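Local coordinates for cycloserine biosynthesis protein DcsG (Streptomyces lavendulae, PDB 6JIL) that closes O-ureido-D-serine into the antibiotic D-cycloserine, spending ATP in a magnesium-dependent, ATP-grasp ligase reaction, at residues T187-H201 against R220-A234. Numbering follows the deposited sequence.
Sequences TDLTFFDGVYSHAIH and RQARDADEDQRAVAA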
loop_
_atom_site.group_PDB
_atom_site.type_symbol
_atom_site.label_atom_id
_atom_site.label_comp_id
_atom_site.label_asym_id
_atom_site.label_seq_id
_atom_site.Cartn_x
_atom_site.Cartn_y
_atom_site.Cartn_z
ATOM N N THR A 187 -4.895 -2.524 -11.903
ATOM C CA THR A 187 -4.219 -3.816 -11.901
ATOM C C THR A 187 -3.165 -3.808 -10.797
ATOM O O THR A 187 -2.306 -2.925 -10.753
ATOM C CB THR A 187 -3.554 -4.104 -13.262
ATOM O OG1 THR A 187 -4.537 -4.001 -14.301
ATOM C CG2 THR A 187 -2.969 -5.509 -13.284
ATOM N N ASP A 188 -3.254 -4.790 -9.902
ATOM C CA ASP A 188 -2.336 -4.913 -8.774
ATOM C C ASP A 188 -1.362 -6.075 -8.975
ATOM O O ASP A 188 -1.767 -7.240 -8.950
ATOM C CB ASP A 188 -3.134 -5.117 -7.480
ATOM C CG ASP A 188 -4.004 -3.906 -7.122
ATOM O OD1 ASP A 188 -4.149 -2.992 -7.964
ATOM O OD2 ASP A 188 -4.545 -3.874 -5.995
ATOM N N LEU A 189 -0.080 -5.755 -9.167
ATOM C CA LEU A 189 0.946 -6.769 -9.390
ATOM C C LEU A 189 1.728 -7.108 -8.123
ATOM O O LEU A 189 2.142 -6.225 -7.375
ATOM C CB LEU A 189 1.931 -6.310 -10.473
ATOM C CG LEU A 189 1.454 -6.084 -11.913
ATOM C CD1 LEU A 189 0.552 -4.860 -11.986
ATOM C CD2 LEU A 189 2.672 -5.894 -12.820
ATOM N N THR A 190 1.940 -8.398 -7.896
ATOM C CA THR A 190 2.673 -8.855 -6.728
ATOM C C THR A 190 4.049 -9.369 -7.132
ATOM O O THR A 190 4.181 -10.138 -8.083
ATOM C CB THR A 190 1.903 -9.958 -6.018
ATOM O OG1 THR A 190 0.706 -9.404 -5.465
ATOM C CG2 THR A 190 2.733 -10.569 -4.915
ATOM N N PHE A 191 5.071 -8.927 -6.405
ATOM C CA PHE A 191 6.446 -9.327 -6.675
ATOM C C PHE A 191 7.101 -9.963 -5.461
ATOM O O PHE A 191 6.796 -9.612 -4.319
ATOM C CB PHE A 191 7.293 -8.122 -7.079
ATOM C CG PHE A 191 7.066 -7.651 -8.482
ATOM C CD1 PHE A 191 5.856 -7.089 -8.858
ATOM C CD2 PHE A 191 8.096 -7.719 -9.420
ATOM C CE1 PHE A 191 5.674 -6.593 -10.149
ATOM C CE2 PHE A 191 7.924 -7.227 -10.714
ATOM C CZ PHE A 191 6.713 -6.661 -11.077
ATOM N N PHE A 192 8.015 -10.891 -5.724
ATOM C CA PHE A 192 8.760 -11.562 -4.669
ATOM C C PHE A 192 10.236 -11.523 -5.031
ATOM O O PHE A 192 10.651 -12.081 -6.044
ATOM C CB PHE A 192 8.259 -12.991 -4.504
ATOM C CG PHE A 192 6.859 -13.069 -3.956
ATOM C CD1 PHE A 192 5.844 -13.690 -4.674
ATOM C CD2 PHE A 192 6.555 -12.504 -2.724
ATOM C CE1 PHE A 192 4.551 -13.749 -4.174
ATOM C CE2 PHE A 192 5.261 -12.558 -2.216
ATOM C CZ PHE A 192 4.257 -13.183 -2.944
ATOM N N ASP A 193 11.015 -10.831 -4.204
ATOM C CA ASP A 193 12.450 -10.668 -4.425
ATOM C C ASP A 193 12.786 -10.067 -5.788
ATOM O O ASP A 193 13.733 -10.491 -6.450
ATOM C CB ASP A 193 13.186 -11.998 -4.255
ATOM C CG ASP A 193 13.622 -12.236 -2.827
ATOM O OD1 ASP A 193 13.559 -11.272 -2.036
ATOM O OD2 ASP A 193 14.036 -13.370 -2.492
ATOM N N GLY A 194 12.003 -9.073 -6.194
ATOM C CA GLY A 194 12.231 -8.412 -7.462
ATOM C C GLY A 194 11.734 -9.190 -8.665
ATOM O O GLY A 194 12.047 -8.832 -9.800
ATOM N N VAL A 195 10.956 -10.243 -8.428
ATOM C CA VAL A 195 10.437 -11.066 -9.519
ATOM C C VAL A 195 8.912 -11.085 -9.560
ATOM O O VAL A 195 8.246 -11.318 -8.553
ATOM C CB VAL A 195 10.967 -12.516 -9.406
ATOM C CG1 VAL A 195 10.352 -13.402 -10.486
ATOM C CG2 VAL A 195 12.483 -12.510 -9.516
ATOM N N TYR A 196 8.363 -10.823 -10.738
ATOM C CA TYR A 196 6.921 -10.804 -10.915
ATOM C C TYR A 196 6.326 -12.175 -10.629
ATOM O O TYR A 196 6.804 -13.189 -11.141
ATOM C CB TYR A 196 6.569 -10.389 -12.347
ATOM C CG TYR A 196 5.104 -10.542 -12.675
ATOM C CD1 TYR A 196 4.155 -9.666 -12.150
ATOM C CD2 TYR A 196 4.662 -11.582 -13.488
ATOM C CE1 TYR A 196 2.799 -9.823 -12.428
ATOM C CE2 TYR A 196 3.303 -11.754 -13.771
ATOM C CZ TYR A 196 2.381 -10.869 -13.237
ATOM O OH TYR A 196 1.050 -11.033 -13.515
ATOM N N SER A 197 5.278 -12.206 -9.813
ATOM C CA SER A 197 4.627 -13.468 -9.493
ATOM C C SER A 197 3.244 -13.560 -10.112
ATOM O O SER A 197 2.940 -14.503 -10.830
ATOM C CB SER A 197 4.502 -13.646 -7.980
ATOM O OG SER A 197 3.807 -14.844 -7.670
ATOM N N HIS A 198 2.406 -12.569 -9.838
ATOM C CA HIS A 198 1.047 -12.585 -10.349
ATOM C C HIS A 198 0.369 -11.245 -10.112
ATOM O O HIS A 198 0.913 -10.362 -9.437
ATOM C CB HIS A 198 0.246 -13.654 -9.624
ATOM C CG HIS A 198 0.188 -13.444 -8.143
ATOM N ND1 HIS A 198 1.199 -13.843 -7.293
ATOM C CD2 HIS A 198 -0.736 -12.826 -7.366
ATOM C CE1 HIS A 198 0.901 -13.481 -6.058
ATOM N NE2 HIS A 198 -0.267 -12.861 -6.075
ATOM N N ALA A 199 -0.837 -11.112 -10.654
ATOM C CA ALA A 199 -1.600 -9.888 -10.510
ATOM C C ALA A 199 -3.095 -10.161 -10.502
ATOM O O ALA A 199 -3.547 -11.279 -10.767
ATOM C CB ALA A 199 -1.253 -8.927 -11.641
ATOM N N ILE A 200 -3.862 -9.128 -10.178
ATOM C CA ILE A 200 -5.308 -9.234 -10.167
ATOM C C ILE A 200 -5.872 -7.926 -10.686
ATOM O O ILE A 200 -5.167 -6.929 -10.824
ATOM C CB ILE A 200 -5.885 -9.433 -8.744
ATOM C CG1 ILE A 200 -5.821 -8.111 -7.970
ATOM C CG2 ILE A 200 -5.121 -10.523 -8.011
ATOM C CD1 ILE A 200 -6.543 -8.130 -6.634
ATOM N N HIS A 201 -7.156 -7.950 -10.992
ATOM C CA HIS A 201 -7.840 -6.762 -11.418
ATOM C C HIS A 201 -8.704 -6.417 -10.208
ATOM O O HIS A 201 -9.245 -7.309 -9.546
ATOM C CB HIS A 201 -8.709 -7.032 -12.647
ATOM C CG HIS A 201 -9.732 -5.972 -12.890
ATOM N ND1 HIS A 201 -11.032 -6.079 -12.447
ATOM C CD2 HIS A 201 -9.628 -4.747 -13.458
ATOM C CE1 HIS A 201 -11.684 -4.965 -12.728
ATOM N NE2 HIS A 201 -10.855 -4.141 -13.342
ATOM N N ARG A 220 -12.270 -8.479 -6.705
ATOM C CA ARG A 220 -11.001 -8.952 -7.264
ATOM C C ARG A 220 -11.116 -10.177 -8.160
ATOM O O ARG A 220 -12.035 -10.979 -8.022
ATOM C CB ARG A 220 -10.025 -9.280 -6.139
ATOM C CG ARG A 220 -10.051 -8.296 -4.997
ATOM C CD ARG A 220 -8.985 -8.620 -3.979
ATOM N NE ARG A 220 -9.136 -7.786 -2.800
ATOM C CZ ARG A 220 -8.143 -7.450 -1.989
ATOM N NH1 ARG A 220 -6.914 -7.877 -2.236
ATOM N NH2 ARG A 220 -8.385 -6.698 -0.926
ATOM N N GLN A 221 -10.163 -10.314 -9.074
ATOM C CA GLN A 221 -10.109 -11.454 -9.972
ATOM C C GLN A 221 -8.743 -11.567 -10.631
ATOM O O GLN A 221 -8.143 -10.560 -11.017
ATOM C CB GLN A 221 -11.214 -11.377 -11.032
ATOM C CG GLN A 221 -11.315 -10.087 -11.785
ATOM C CD GLN A 221 -12.428 -10.129 -12.812
ATOM O OE1 GLN A 221 -13.583 -10.414 -12.482
ATOM N NE2 GLN A 221 -12.089 -9.848 -14.069
ATOM N N ALA A 222 -8.250 -12.801 -10.729
ATOM C CA ALA A 222 -6.949 -13.087 -11.329
ATOM C C ALA A 222 -6.759 -12.361 -12.660
ATOM O O ALA A 222 -7.654 -12.327 -13.498
ATOM C CB ALA A 222 -6.785 -14.593 -11.530
ATOM N N ARG A 223 -5.581 -11.782 -12.843
ATOM C CA ARG A 223 -5.271 -11.053 -14.061
ATOM C C ARG A 223 -3.827 -11.318 -14.459
ATOM O O ARG A 223 -2.971 -11.576 -13.617
ATOM C CB ARG A 223 -5.453 -9.555 -13.829
ATOM C CG ARG A 223 -5.539 -8.719 -15.089
ATOM C CD ARG A 223 -6.963 -8.710 -15.627
ATOM N NE ARG A 223 -7.352 -7.379 -16.085
ATOM C CZ ARG A 223 -8.604 -7.017 -16.356
ATOM N NH1 ARG A 223 -9.597 -7.890 -16.213
ATOM N NH2 ARG A 223 -8.868 -5.780 -16.759
ATOM N N ASP A 224 -3.552 -11.260 -15.748
ATOM C CA ASP A 224 -2.191 -11.464 -16.212
ATOM C C ASP A 224 -1.689 -10.105 -16.673
ATOM O O ASP A 224 -2.130 -9.590 -17.701
ATOM C CB ASP A 224 -2.178 -12.459 -17.360
ATOM C CG ASP A 224 -1.092 -13.487 -17.206
ATOM O OD1 ASP A 224 0.077 -13.159 -17.507
ATOM O OD2 ASP A 224 -1.407 -14.617 -16.763
ATOM N N ALA A 225 -0.786 -9.514 -15.900
ATOM C CA ALA A 225 -0.250 -8.194 -16.227
ATOM C C ALA A 225 0.580 -8.258 -17.499
ATOM O O ALA A 225 1.343 -9.207 -17.693
ATOM C CB ALA A 225 0.599 -7.671 -15.074
ATOM N N ASP A 226 0.433 -7.261 -18.367
ATOM C CA ASP A 226 1.203 -7.252 -19.602
ATOM C C ASP A 226 2.611 -6.738 -19.349
ATOM O O ASP A 226 2.932 -6.307 -18.236
ATOM C CB ASP A 226 0.514 -6.418 -20.694
ATOM C CG ASP A 226 0.141 -5.025 -20.236
ATOM O OD1 ASP A 226 -0.880 -4.884 -19.533
ATOM O OD2 ASP A 226 0.864 -4.066 -20.576
ATOM N N GLU A 227 3.450 -6.808 -20.378
ATOM C CA GLU A 227 4.843 -6.371 -20.284
ATOM C C GLU A 227 5.015 -4.968 -19.720
ATOM O O GLU A 227 5.806 -4.757 -18.803
ATOM C CB GLU A 227 5.508 -6.452 -21.659
ATOM C CG GLU A 227 5.810 -7.868 -22.099
ATOM C CD GLU A 227 6.354 -7.942 -23.511
ATOM O OE1 GLU A 227 6.838 -9.029 -23.900
ATOM O OE2 GLU A 227 6.291 -6.920 -24.234
ATOM N N ASP A 228 4.274 -4.018 -20.274
ATOM C CA ASP A 228 4.350 -2.632 -19.837
ATOM C C ASP A 228 4.059 -2.467 -18.359
ATOM O O ASP A 228 4.776 -1.755 -17.654
ATOM C CB ASP A 228 3.373 -1.780 -20.638
ATOM C CG ASP A 228 3.830 -1.565 -22.064
ATOM O OD1 ASP A 228 2.984 -1.172 -22.900
ATOM O OD2 ASP A 228 5.035 -1.779 -22.342
ATOM N N GLN A 229 3.005 -3.125 -17.892
ATOM C CA GLN A 229 2.620 -3.029 -16.498
ATOM C C GLN A 229 3.708 -3.606 -15.604
ATOM O O GLN A 229 4.097 -2.984 -14.612
ATOM C CB GLN A 229 1.287 -3.746 -16.280
ATOM C CG GLN A 229 0.148 -3.141 -17.086
ATOM C CD GLN A 229 -1.172 -3.851 -16.861
ATOM O OE1 GLN A 229 -1.284 -5.058 -17.077
ATOM N NE2 GLN A 229 -2.184 -3.103 -16.429
ATOM N N ARG A 230 4.215 -4.781 -15.971
ATOM C CA ARG A 230 5.265 -5.421 -15.190
ATOM C C ARG A 230 6.531 -4.586 -15.257
ATOM O O ARG A 230 7.289 -4.503 -14.288
ATOM C CB ARG A 230 5.519 -6.837 -15.709
ATOM C CG ARG A 230 4.322 -7.747 -15.530
ATOM C CD ARG A 230 4.637 -9.192 -15.863
ATOM N NE ARG A 230 4.760 -9.430 -17.295
ATOM C CZ ARG A 230 5.004 -10.623 -17.826
ATOM N NH1 ARG A 230 5.153 -11.684 -17.036
ATOM N NH2 ARG A 230 5.101 -10.759 -19.146
ATOM N N ALA A 231 6.747 -3.950 -16.401
ATOM C CA ALA A 231 7.913 -3.098 -16.578
ATOM C C ALA A 231 7.838 -1.891 -15.635
ATOM O O ALA A 231 8.828 -1.524 -15.004
ATOM C CB ALA A 231 8.001 -2.635 -18.023
ATOM N N VAL A 232 6.663 -1.279 -15.533
ATOM C CA VAL A 232 6.501 -0.128 -14.661
ATOM C C VAL A 232 6.603 -0.559 -13.199
ATOM O O VAL A 232 7.312 0.065 -12.408
ATOM C CB VAL A 232 5.147 0.588 -14.911
ATOM C CG1 VAL A 232 4.860 1.577 -13.792
ATOM C CG2 VAL A 232 5.189 1.329 -16.236
ATOM N N ALA A 233 5.905 -1.632 -12.844
ATOM C CA ALA A 233 5.930 -2.137 -11.478
ATOM C C ALA A 233 7.355 -2.403 -11.011
ATOM O O ALA A 233 7.726 -2.041 -9.899
ATOM C CB ALA A 233 5.109 -3.420 -11.382
ATOM N N ALA A 234 8.145 -3.054 -11.863
ATOM C CA ALA A 234 9.534 -3.383 -11.541
ATOM C C ALA A 234 10.397 -2.141 -11.396
ATOM O O ALA A 234 11.389 -2.159 -10.665
ATOM C CB ALA A 234 10.125 -4.298 -12.613
HETATM O O HOH W 1 -1.843 -13.630 -12.723
#
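Tyr196 and Leu189 receive the helix that follows edge strand 220-223 in the antiparallel sheet of this ATP-grasp enzyme. The beta hairpin 187-201, closed by a type I' turn at Asp193-Gly194, lends strand 195-201 to that edge strand: His201 N bonds Gln221 O (2.8 Å) in the carbonyl plane, and Gln221 N returns to His201 O. The axis of helix 227-234 crosses that of strand 187-192 at -58°, with Asp226 at the helix N-cap.

Following Arg230 outward, CB only grazes Leu189 CD2, whereas CG touches both that atom (3.7 Å) and Tyr196 CD1. Arg230 CD sits over the middle of the Tyr196 ring, 3.4 Å from its centroid, in a CH-pi contact. A bend at chi3 (-74°) then brings Arg230 NH1 past the ring near Tyr196 CD2 (3.6 Å). The guanidinium stands nearly upright on the ring, 81° between planes. A long aliphatic stem with a polar end suits this partly exposed margin.

Alanines suit the tight places: Ala233 CB of the helix meets Phe191 CE1 at 3.5 Å, and Ala225 CB, in the preceding loop, fits against Leu189 CD2. At the start of the edge strand, Arg220, inferred to be an active-site residue, lays its CD beside Ile200 CD1; its NH1 hydrogen-bonds Asn278 OD1 and its NH2 Pro215 O. At the phenol tip, Tyr196 OH accepts a weak hydrogen bond from Ala225 N, 3.4 Å long.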